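Local coordinates for protein glucosamine-6-phosphate deaminase (Thermotoga maritima, PDB 1J5X) that belongs to the SIS-domain proteins and folds into two alpha/beta units, each built on a parallel sheet, within a single chain, at residues 14-17 with 18-22; 68-71 with 72-75; 153-157 with 158-162; 171-174 with 175-179. All coordinates share one frame; numbering follows the deposited sequence.

Interaction 1 (14-17 with 18-22)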
loop_
_atom_site.group_PDB
_atom_site.type_symbol
_atom_site.label_atom_id
_atom_site.label_comp_id
_atom_site.label_asym_id
_atom_site.label_seq_id
_atom_site.Cartn_x
_atom_site.Cartn_y
_atom_site.Cartn_z
ATOM N N SER A 14 -0.005 18.026 -13.296
ATOM C CA SER A 14 0.702 17.445 -12.097
ATOM C C SER A 14 1.345 16.107 -12.401
ATOM O O SER A 14 0.695 15.186 -12.949
ATOM C CB SER A 14 -0.272 17.265 -10.944
ATOM O OG SER A 14 0.221 16.315 -10.014
ATOM N N LYS A 15 2.619 15.974 -12.033
ATOM C CA LYS A 15 3.318 14.707 -12.253
ATOM C C LYS A 15 2.656 13.596 -11.396
ATOM O O LYS A 15 2.564 12.439 -11.833
ATOM C CB LYS A 15 4.772 14.839 -11.836
ATOM C CG LYS A 15 5.675 13.593 -11.946
ATOM C CD LYS A 15 5.719 12.864 -13.284
ATOM C CE LYS A 15 6.336 13.650 -14.400
ATOM N NZ LYS A 15 7.015 12.686 -15.349
ATOM N N THR A 16 2.230 13.984 -10.194
ATOM C CA THR A 16 1.575 13.048 -9.274
ATOM C C THR A 16 0.287 12.525 -9.928
ATOM O O THR A 16 0.079 11.287 -10.019
ATOM C CB THR A 16 1.346 13.733 -7.914
ATOM O OG1 THR A 16 2.642 14.105 -7.387
ATOM C CG2 THR A 16 0.639 12.809 -6.927
ATOM N N LEU A 17 -0.565 13.431 -10.424
ATOM C CA LEU A 17 -1.780 12.974 -11.102
ATOM C C LEU A 17 -1.413 12.027 -12.257
ATOM O O LEU A 17 -2.081 10.988 -12.484
ATOM C CB LEU A 17 -2.568 14.177 -11.645
ATOM C CG LEU A 17 -3.868 13.720 -12.354
ATOM C CD1 LEU A 17 -4.726 12.930 -11.380
ATOM C CD2 LEU A 17 -4.673 14.943 -12.832
ATOM N N LYS A 18 -0.350 12.346 -13.012
ATOM C CA LYS A 18 0.047 11.467 -14.113
ATOM C C LYS A 18 0.396 10.051 -13.630
ATOM O O LYS A 18 -0.023 9.034 -14.210
ATOM C CB LYS A 18 1.250 12.028 -14.870
ATOM C CG LYS A 18 1.766 11.129 -16.010
ATOM C CD LYS A 18 2.905 10.220 -15.625
ATOM C CE LYS A 18 3.422 9.437 -16.838
ATOM N NZ LYS A 18 4.409 8.392 -16.492
ATOM N N GLU A 19 1.199 9.996 -12.578
ATOM C CA GLU A 19 1.586 8.705 -12.049
ATOM C C GLU A 19 0.376 7.980 -11.382
ATOM O O GLU A 19 0.285 6.780 -11.438
ATOM C CB GLU A 19 2.770 8.942 -11.106
ATOM C CG GLU A 19 3.958 9.424 -12.004
ATOM C CD GLU A 19 5.260 9.792 -11.287
ATOM O OE1 GLU A 19 5.238 10.019 -10.081
ATOM O OE2 GLU A 19 6.281 9.861 -11.970
ATOM N N ILE A 20 -0.548 8.674 -10.768
ATOM C CA ILE A 20 -1.751 7.966 -10.234
ATOM C C ILE A 20 -2.488 7.353 -11.459
ATOM O O ILE A 20 -2.870 6.154 -11.503
ATOM C CB ILE A 20 -2.693 8.953 -9.522
ATOM C CG1 ILE A 20 -1.979 9.527 -8.301
ATOM C CG2 ILE A 20 -4.011 8.273 -9.137
ATOM C CD1 ILE A 20 -2.887 10.483 -7.517
ATOM N N THR A 21 -2.674 8.194 -12.472
ATOM C CA THR A 21 -3.376 7.777 -13.691
ATOM C C THR A 21 -2.696 6.632 -14.423
ATOM O O THR A 21 -3.354 5.863 -15.129
ATOM C CB THR A 21 -3.569 9.001 -14.638
ATOM O OG1 THR A 21 -4.281 9.982 -13.904
ATOM C CG2 THR A 21 -4.442 8.611 -15.865
ATOM N N ASP A 22 -1.394 6.472 -14.206
ATOM C CA ASP A 22 -0.674 5.395 -14.844
ATOM C C ASP A 22 -1.190 4.009 -14.352
ATOM O O ASP A 22 -0.898 3.009 -14.982
ATOM C CB ASP A 22 0.821 5.450 -14.562
ATOM C CG ASP A 22 1.560 6.501 -15.422
ATOM O OD1 ASP A 22 0.965 6.927 -16.454
ATOM O OD2 ASP A 22 2.731 6.845 -15.064
#
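Glu19 crosses Lys15, one turn earlier in helix 15-25, at a slant, and its side chain can be followed atom by atom. CB and then CG pass beside the carbonyl of Lys15, with Glu19 CG 3.3 Å from Lys15 O. The first torsion (chi1 -67°) swings CG to the side of the backbone N and so sends the extended chain back toward the start of the helix. At the carboxylate, Glu19 OE2 lies 3.3 Å from Lys15 CD, so the acid touches the aliphatic part of the lysine. The bent lysine leaves its ammonium aside: Lys15 NZ stays 4.5 Å from Glu19 OE2, beyond a salt bridge. The carboxylate instead receives backbone N-H groups of the neighbouring loop, OE1 from Ala157 and OE2 from Glu156.

Two residues on from Lys15, Leu17 O accepts two bonds from one residue. Thr21 OG1 donates at 2.8 Å from Leu17 O, above the carbonyl plane, while Thr21 N approaches from the opposite face of that plane. Nearer the helix start, Ser14 OG accepts from Leu17 N at 3.0 Å, an ST motif, and also bonds Asp331, which holds Thr16 OG1 as well. Lys18 NZ meets Asp22 OD2 on that oxygen's syn lone pair in a salt bridge of 2.7 Å; the same oxygen also pairs with Lys162.

The chemistry is therefore mixed. The hydroxyls of Ser14 and Thr21 tie their side chains to the helix backbone, whereas the buried acid Glu19 is satisfied chiefly by peptide N-H groups, with nearby Lys15 probably adding only a diffuse electrostatic contribution.

Interaction 2 (68-71 with 72-75)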
loop_
_atom_site.group_PDB
_atom_site.type_symbol
_atom_site.label_atom_id
_atom_site.label_comp_id
_atom_site.label_asym_id
_atom_site.label_seq_id
_atom_site.Cartn_x
_atom_site.Cartn_y
_atom_site.Cartn_z
ATOM N N LEU A 68 4.241 -4.361 5.031
ATOM C CA LEU A 68 3.193 -4.906 5.883
ATOM C C LEU A 68 2.147 -5.639 5.033
ATOM O O LEU A 68 1.800 -6.802 5.321
ATOM C CB LEU A 68 2.506 -3.793 6.662
ATOM C CG LEU A 68 1.356 -4.241 7.542
ATOM C CD1 LEU A 68 1.858 -5.196 8.658
ATOM C CD2 LEU A 68 0.743 -2.988 8.201
ATOM N N THR A 69 1.670 -4.976 3.982
ATOM C CA THR A 69 0.652 -5.578 3.118
ATOM C C THR A 69 1.116 -6.897 2.511
ATOM O O THR A 69 0.389 -7.902 2.577
ATOM C CB THR A 69 0.259 -4.615 1.997
ATOM O OG1 THR A 69 -0.119 -3.352 2.599
ATOM C CG2 THR A 69 -1.008 -5.195 1.223
ATOM N N ILE A 70 2.344 -6.943 1.963
ATOM C CA ILE A 70 2.764 -8.192 1.364
ATOM C C ILE A 70 3.069 -9.262 2.416
ATOM O O ILE A 70 2.841 -10.455 2.173
ATOM C CB ILE A 70 3.942 -7.936 0.352
ATOM C CG1 ILE A 70 4.291 -9.220 -0.437
ATOM C CG2 ILE A 70 5.161 -7.392 1.100
ATOM C CD1 ILE A 70 3.063 -9.769 -1.296
ATOM N N SER A 71 3.518 -8.866 3.617
ATOM C CA SER A 71 3.827 -9.846 4.678
ATOM C C SER A 71 2.536 -10.669 4.989
ATOM O O SER A 71 2.580 -11.918 5.155
ATOM C CB SER A 71 4.347 -9.167 5.967
ATOM O OG SER A 71 3.374 -8.410 6.673
ATOM N N TYR A 72 1.401 -9.992 5.052
ATOM C CA TYR A 72 0.147 -10.750 5.332
ATOM C C TYR A 72 -0.082 -11.756 4.197
ATOM O O TYR A 72 -0.407 -12.933 4.421
ATOM C CB TYR A 72 -1.114 -9.877 5.342
ATOM C CG TYR A 72 -1.369 -9.033 6.567
ATOM C CD1 TYR A 72 -1.902 -9.588 7.715
ATOM C CD2 TYR A 72 -1.112 -7.679 6.554
ATOM C CE1 TYR A 72 -2.170 -8.808 8.840
ATOM C CE2 TYR A 72 -1.369 -6.898 7.631
ATOM C CZ TYR A 72 -1.901 -7.458 8.784
ATOM O OH TYR A 72 -2.181 -6.663 9.870
ATOM N N TYR A 73 0.026 -11.285 2.952
ATOM C CA TYR A 73 -0.232 -12.165 1.814
ATOM C C TYR A 73 0.722 -13.352 1.719
ATOM O O TYR A 73 0.314 -14.490 1.384
ATOM C CB TYR A 73 -0.209 -11.356 0.523
ATOM C CG TYR A 73 -0.900 -12.047 -0.642
ATOM C CD1 TYR A 73 -2.284 -12.211 -0.659
ATOM C CD2 TYR A 73 -0.167 -12.568 -1.695
ATOM C CE1 TYR A 73 -2.926 -12.888 -1.703
ATOM C CE2 TYR A 73 -0.793 -13.234 -2.750
ATOM C CZ TYR A 73 -2.173 -13.407 -2.754
ATOM O OH TYR A 73 -2.797 -14.135 -3.745
ATOM N N PHE A 74 2.002 -13.106 1.945
ATOM C CA PHE A 74 2.970 -14.217 1.931
ATOM C C PHE A 74 2.667 -15.289 2.967
ATOM O O PHE A 74 2.731 -16.500 2.679
ATOM C CB PHE A 74 4.395 -13.727 2.190
ATOM C CG PHE A 74 5.167 -13.553 0.936
ATOM C CD1 PHE A 74 4.764 -12.609 -0.000
ATOM C CD2 PHE A 74 6.326 -14.309 0.698
ATOM C CE1 PHE A 74 5.498 -12.410 -1.153
ATOM C CE2 PHE A 74 7.075 -14.122 -0.462
ATOM C CZ PHE A 74 6.671 -13.181 -1.385
ATOM N N GLU A 75 2.348 -14.859 4.172
ATOM C CA GLU A 75 2.005 -15.814 5.211
ATOM C C GLU A 75 0.728 -16.552 4.780
ATOM O O GLU A 75 0.613 -17.767 4.979
ATOM C CB GLU A 75 1.709 -15.116 6.537
ATOM C CG GLU A 75 1.330 -16.100 7.616
ATOM C CD GLU A 75 1.140 -15.491 9.036
ATOM O OE1 GLU A 75 0.667 -14.346 9.176
ATOM O OE2 GLU A 75 1.446 -16.204 10.017
#
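Leu68 and Tyr72 run abreast, leaving helix 62-78 in the same direction, whereas Ile70 and Phe74, also one turn apart, lie at a slant to each other. In the first pair the leucine branch meets one corner of the phenol ring, Leu68 CD1 lying 3.8 Å from Tyr72 CE2. In the second, Ile70 CD1 reaches the edge of the Phe74 ring in its plane, and Ile70 CG1 approaches Phe74 CD1 obliquely at 3.4 Å. That branch gets there because CG1 is trans to the backbone N (chi1 -173°), leaning down the helix toward the ring. Phe74 also packs edge-to-face with Phe57 of strand 54-59.

Leu68 O serves two donors. Ser71 OG binds it at 2.6 Å, its chi1 of 69° turning the hydroxyl back over the preceding turn, and Tyr72 N completes the normal helical bond to Leu68 O at 3.2 Å.

In this beta-alpha-beta unit, strand 54-59, helix 62-78 and strand 81-86, the hydroxyl of Ser71 is spent on the helix's own backbone, as is that of Thr69, which bonds Asn65 O; Tyr73 OH bonds Asp176. Ser71 can then be buried against Ala84 with its polar atom paired, among side-chain contacts across this turn that are hydrocarbon and aromatic.

Interaction 3 (153-157 with 158-162)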
loop_
_atom_site.group_PDB
_atom_site.type_symbol
_atom_site.label_atom_id
_atom_site.label_comp_id
_atom_site.label_asym_id
_atom_site.label_seq_id
_atom_site.Cartn_x
_atom_site.Cartn_y
_atom_site.Cartn_z
ATOM N N VAL A 153 9.935 0.631 -13.276
ATOM C CA VAL A 153 8.816 1.537 -13.053
ATOM C C VAL A 153 9.383 2.950 -12.941
ATOM O O VAL A 153 10.328 3.175 -12.154
ATOM C CB VAL A 153 8.136 1.222 -11.711
ATOM C CG1 VAL A 153 7.090 2.221 -11.375
ATOM C CG2 VAL A 153 7.523 -0.207 -11.744
ATOM N N ARG A 154 8.836 3.889 -13.701
ATOM C CA ARG A 154 9.313 5.280 -13.560
ATOM C C ARG A 154 8.377 6.041 -12.697
ATOM O O ARG A 154 7.247 6.253 -13.070
ATOM C CB ARG A 154 9.388 5.989 -14.920
ATOM C CG ARG A 154 10.725 5.825 -15.590
ATOM C CD ARG A 154 11.045 6.923 -16.670
ATOM N NE ARG A 154 12.399 6.728 -17.208
ATOM C CZ ARG A 154 12.756 5.831 -18.143
ATOM N NH1 ARG A 154 11.856 5.013 -18.700
ATOM N NH2 ARG A 154 14.044 5.737 -18.506
ATOM N N GLU A 155 8.810 6.421 -11.510
ATOM C CA GLU A 155 7.958 7.192 -10.668
ATOM C C GLU A 155 8.863 8.291 -10.078
ATOM O O GLU A 155 9.856 8.004 -9.384
ATOM C CB GLU A 155 7.352 6.342 -9.569
ATOM C CG GLU A 155 6.301 7.060 -8.792
ATOM C CD GLU A 155 5.786 6.211 -7.615
ATOM O OE1 GLU A 155 6.548 5.972 -6.649
ATOM O OE2 GLU A 155 4.609 5.801 -7.675
ATOM N N GLU A 156 8.476 9.521 -10.408
ATOM C CA GLU A 156 9.155 10.785 -10.067
ATOM C C GLU A 156 8.655 11.602 -8.918
ATOM O O GLU A 156 9.428 12.346 -8.289
ATOM C CB GLU A 156 9.050 11.727 -11.267
ATOM C CG GLU A 156 9.613 11.197 -12.502
ATOM C CD GLU A 156 11.010 10.927 -12.300
ATOM O OE1 GLU A 156 11.641 11.682 -11.503
ATOM O OE2 GLU A 156 11.500 9.977 -12.924
ATOM N N ALA A 157 7.364 11.553 -8.680
ATOM C CA ALA A 157 6.807 12.385 -7.663
ATOM C C ALA A 157 7.306 12.025 -6.284
ATOM O O ALA A 157 7.792 10.887 -6.075
ATOM C CB ALA A 157 5.316 12.314 -7.729
ATOM N N ILE A 158 7.195 12.999 -5.367
ATOM C CA ILE A 158 7.568 12.808 -3.971
ATOM C C ILE A 158 6.696 11.681 -3.398
ATOM O O ILE A 158 7.203 10.762 -2.768
ATOM C CB ILE A 158 7.274 14.088 -3.082
ATOM C CG1 ILE A 158 8.151 15.241 -3.528
ATOM C CG2 ILE A 158 7.532 13.811 -1.583
ATOM C CD1 ILE A 158 9.526 14.768 -4.007
ATOM N N VAL A 159 5.386 11.782 -3.589
ATOM C CA VAL A 159 4.487 10.759 -3.058
ATOM C C VAL A 159 4.441 9.510 -3.912
ATOM O O VAL A 159 4.331 9.564 -5.151
ATOM C CB VAL A 159 3.074 11.344 -2.898
ATOM C CG1 VAL A 159 2.103 10.302 -2.342
ATOM C CG2 VAL A 159 3.158 12.544 -1.969
HETATM N N MSE A 160 4.575 8.357 -3.248
HETATM C CA MSE A 160 4.500 7.090 -3.959
HETATM C C MSE A 160 3.059 6.817 -4.316
HETATM O O MSE A 160 2.163 6.964 -3.485
HETATM C CB MSE A 160 5.050 5.952 -3.080
HETATM C CG MSE A 160 6.534 5.856 -3.194
HETATM SE SE MSE A 160 7.281 4.523 -1.912
HETATM C CE MSE A 160 6.013 3.125 -2.402
ATOM N N THR A 161 2.834 6.391 -5.572
ATOM C CA THR A 161 1.495 6.114 -6.023
ATOM C C THR A 161 1.535 4.754 -6.713
ATOM O O THR A 161 1.371 3.701 -6.052
ATOM C CB THR A 161 0.934 7.264 -7.015
ATOM O OG1 THR A 161 1.856 7.497 -8.098
ATOM C CG2 THR A 161 0.730 8.557 -6.232
ATOM N N LYS A 162 1.789 4.769 -8.005
ATOM C CA LYS A 162 1.816 3.542 -8.812
ATOM C C LYS A 162 2.879 2.538 -8.394
ATOM O O LYS A 162 2.692 1.345 -8.573
ATOM C CB LYS A 162 2.046 3.894 -10.291
ATOM C CG LYS A 162 3.425 4.435 -10.614
ATOM C CD LYS A 162 3.447 4.876 -12.103
ATOM C CE LYS A 162 4.833 4.911 -12.723
ATOM N NZ LYS A 162 4.855 5.359 -14.172
HETATM O O HOH W 1 7.090 3.283 -15.684
#
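Glu155 OE2 is the polar atom on which this loop closes: Thr161 N donates to it at 2.8 Å, with an N-H...O angle of 162°. The donor arrives well above the carboxylate plane, 45° out of it. Thr161 OG1 also lies near, 3.3 Å from Glu155 OE2. The extended acid has CG trans to its backbone N, which carries the carboxylate straight across the loop to the other limb. The other oxygen, OE1, is held by a salt bridge to Arg109 and a hydrogen bond with Ser163 OG, and Glu155 OE1 also comes within 3.5 Å of Met160 CG, a selenomethionine whose chain crosses the acid at about a right angle. With Thr161 N, Arg109 and Ser163 around it, the buried carboxylate is probably stabilised as the anion.

At the open end of the loop, Val153 CG1 lies 3.8 Å from Lys162 CE, the two side chains running antiparallel. A water bonds Arg154 N at 2.7 Å and makes a weak contact of 3.4 Å with Lys162 NZ, whose main partner is Asp22 of helix 15-25 in a salt bridge. At the turn, Arg109 also binds the carbonyls of Ala157 and Ile158.

The two limbs run 142° apart in direction, so the chain doubles back without regular strand structure. Such a loop, leading from the outermost strand 147-150 into the helix that follows, with Glu155 gripping the N-cap residue Thr161 and Ser163 in the first turn, fits the parallel alpha/beta fold of a SIS domain.

Interaction 4 (171-174 with 175-179)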
loop_
_atom_site.group_PDB
_atom_site.type_symbol
_atom_site.label_atom_id
_atom_site.label_comp_id
_atom_site.label_asym_id
_atom_site.label_seq_id
_atom_site.Cartn_x
_atom_site.Cartn_y
_atom_site.Cartn_z
ATOM N N LEU A 171 4.829 -8.837 -6.189
ATOM C CA LEU A 171 5.199 -9.745 -5.128
ATOM C C LEU A 171 4.008 -10.662 -4.810
ATOM O O LEU A 171 4.269 -11.772 -4.458
ATOM C CB LEU A 171 5.659 -8.990 -3.859
ATOM C CG LEU A 171 6.872 -8.069 -4.088
ATOM C CD1 LEU A 171 7.269 -7.373 -2.766
ATOM C CD2 LEU A 171 7.986 -8.871 -4.658
HETATM N N MSE A 172 2.763 -10.189 -4.922
HETATM C CA MSE A 172 1.621 -11.116 -4.649
HETATM C C MSE A 172 1.679 -12.213 -5.717
HETATM O O MSE A 172 1.569 -13.419 -5.441
HETATM C CB MSE A 172 0.322 -10.361 -4.745
HETATM C CG MSE A 172 0.166 -9.408 -3.594
HETATM SE SE MSE A 172 -1.523 -8.428 -3.708
HETATM C CE MSE A 172 -2.745 -9.821 -3.058
ATOM N N PHE A 173 1.833 -11.791 -6.968
ATOM C CA PHE A 173 1.910 -12.755 -8.086
ATOM C C PHE A 173 3.050 -13.739 -7.890
ATOM O O PHE A 173 2.896 -14.970 -8.063
ATOM C CB PHE A 173 1.998 -11.946 -9.414
ATOM C CG PHE A 173 2.045 -12.792 -10.673
ATOM C CD1 PHE A 173 3.225 -13.383 -11.082
ATOM C CD2 PHE A 173 0.917 -12.953 -11.443
ATOM C CE1 PHE A 173 3.301 -14.131 -12.261
ATOM C CE2 PHE A 173 0.983 -13.718 -12.659
ATOM C CZ PHE A 173 2.168 -14.288 -13.041
ATOM N N LEU A 174 4.210 -13.235 -7.520
ATOM C CA LEU A 174 5.370 -14.092 -7.245
ATOM C C LEU A 174 5.094 -15.128 -6.112
ATOM O O LEU A 174 5.502 -16.323 -6.170
ATOM C CB LEU A 174 6.555 -13.201 -6.843
ATOM C CG LEU A 174 7.896 -13.863 -6.502
ATOM C CD1 LEU A 174 9.041 -12.888 -6.486
ATOM C CD2 LEU A 174 7.807 -14.388 -5.152
ATOM N N ALA A 175 4.432 -14.679 -5.058
ATOM C CA ALA A 175 4.143 -15.625 -3.971
ATOM C C ALA A 175 3.245 -16.764 -4.468
ATOM O O ALA A 175 3.491 -17.952 -4.144
ATOM C CB ALA A 175 3.410 -14.913 -2.827
ATOM N N ASP A 176 2.213 -16.411 -5.227
ATOM C CA ASP A 176 1.326 -17.458 -5.698
ATOM C C ASP A 176 2.074 -18.393 -6.653
ATOM O O ASP A 176 1.862 -19.614 -6.638
ATOM C CB ASP A 176 0.113 -16.879 -6.372
ATOM C CG ASP A 176 -0.911 -16.350 -5.366
ATOM O OD1 ASP A 176 -1.211 -17.091 -4.375
ATOM O OD2 ASP A 176 -1.425 -15.228 -5.550
ATOM N N LYS A 177 2.935 -17.838 -7.500
ATOM C CA LYS A 177 3.692 -18.727 -8.414
ATOM C C LYS A 177 4.565 -19.685 -7.620
ATOM O O LYS A 177 4.698 -20.893 -7.965
ATOM C CB LYS A 177 4.584 -17.908 -9.402
ATOM C CG LYS A 177 3.844 -17.211 -10.487
ATOM C CD LYS A 177 3.077 -18.269 -11.357
ATOM C CE LYS A 177 2.555 -17.634 -12.660
ATOM N NZ LYS A 177 1.653 -18.573 -13.482
ATOM N N ILE A 178 5.173 -19.207 -6.545
ATOM C CA ILE A 178 6.032 -20.080 -5.751
ATOM C C ILE A 178 5.184 -21.185 -5.077
ATOM O O ILE A 178 5.616 -22.350 -4.997
ATOM C CB ILE A 178 6.791 -19.289 -4.700
ATOM C CG1 ILE A 178 7.846 -18.451 -5.431
ATOM C CG2 ILE A 178 7.427 -20.207 -3.638
ATOM C CD1 ILE A 178 8.617 -17.518 -4.563
ATOM N N ALA A 179 3.986 -20.799 -4.651
ATOM C CA ALA A 179 3.101 -21.760 -3.975
ATOM C C ALA A 179 2.491 -22.775 -4.921
ATOM O O ALA A 179 2.030 -23.814 -4.475
ATOM C CB ALA A 179 1.975 -21.025 -3.268
#
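The ring of Phe173 meets Lys177, one turn on in helix 162-179, at the CE1-CZ side, and the lysine approaches it obliquely rather than squarely. Helix 162-179 follows the outermost strand of the parallel sheet in the SIS alpha/beta fold, and these residues form its last turns. Phe173 and Lys177 extend from the helix in a common direction: Lys177 CG stands 3.6 Å from Phe173 CE1, and Lys177 CE 3.4 Å from Phe173 CZ. The contact is thus made by the methylenes, and the ammonium passes beyond the ring to bond Thr183 OG1. A bend at chi2 (-60°) brings CG and CE against the ring. Leu36 and Thr183 touch the same phenyl from outside the helix.

The other flat group, the carboxylate of Asp176, leans over the preceding turn, with Asp176 CG 3.8 Å from Met172 O. Its oxygens have partners beyond the helix: OD2 takes a hydrogen bond from Tyr73 OH of helix 62-78, and OD1 one from Asn181 ND2. Through them Asp176 ties the end of this helix to its neighbour and to the chain that leaves it. Met172, a selenomethionine, and Ala175 pack on the same neighbouring helix through Tyr73 and Val77.

Regular backbone bonds run beneath, for instance Lys177 N to Phe173 O at 2.9 Å. Leu174 and Ile178 also lie alongside each other, and their methyl ends are pressed together: Leu174 CD2 approaches Ile178 CD1 to 3.3 Å, tighter than ordinary carbon contact.

The four contacts fall into two touching pairs. Interactions 1 and 3, centres 8 Å apart, join the N-terminal helix 15-25 to the loop that opens helix 162-179; charges and peptide N-H groups dominate there. Interactions 2 and 4, with centres 11 Å apart, lie on neighbouring helices 62-78 and 162-179, where hydrocarbon and aromatic packing prevails and the hydrogen bond of Tyr73 to Asp176 adds a polar link. Interactions 2, 3 and 4 are mostly buried, interaction 1 only partly. Interaction 3 leads into the start of helix 162-179 and interaction 4 occupies its last turns, the two about 11 Å apart at their nearest atoms.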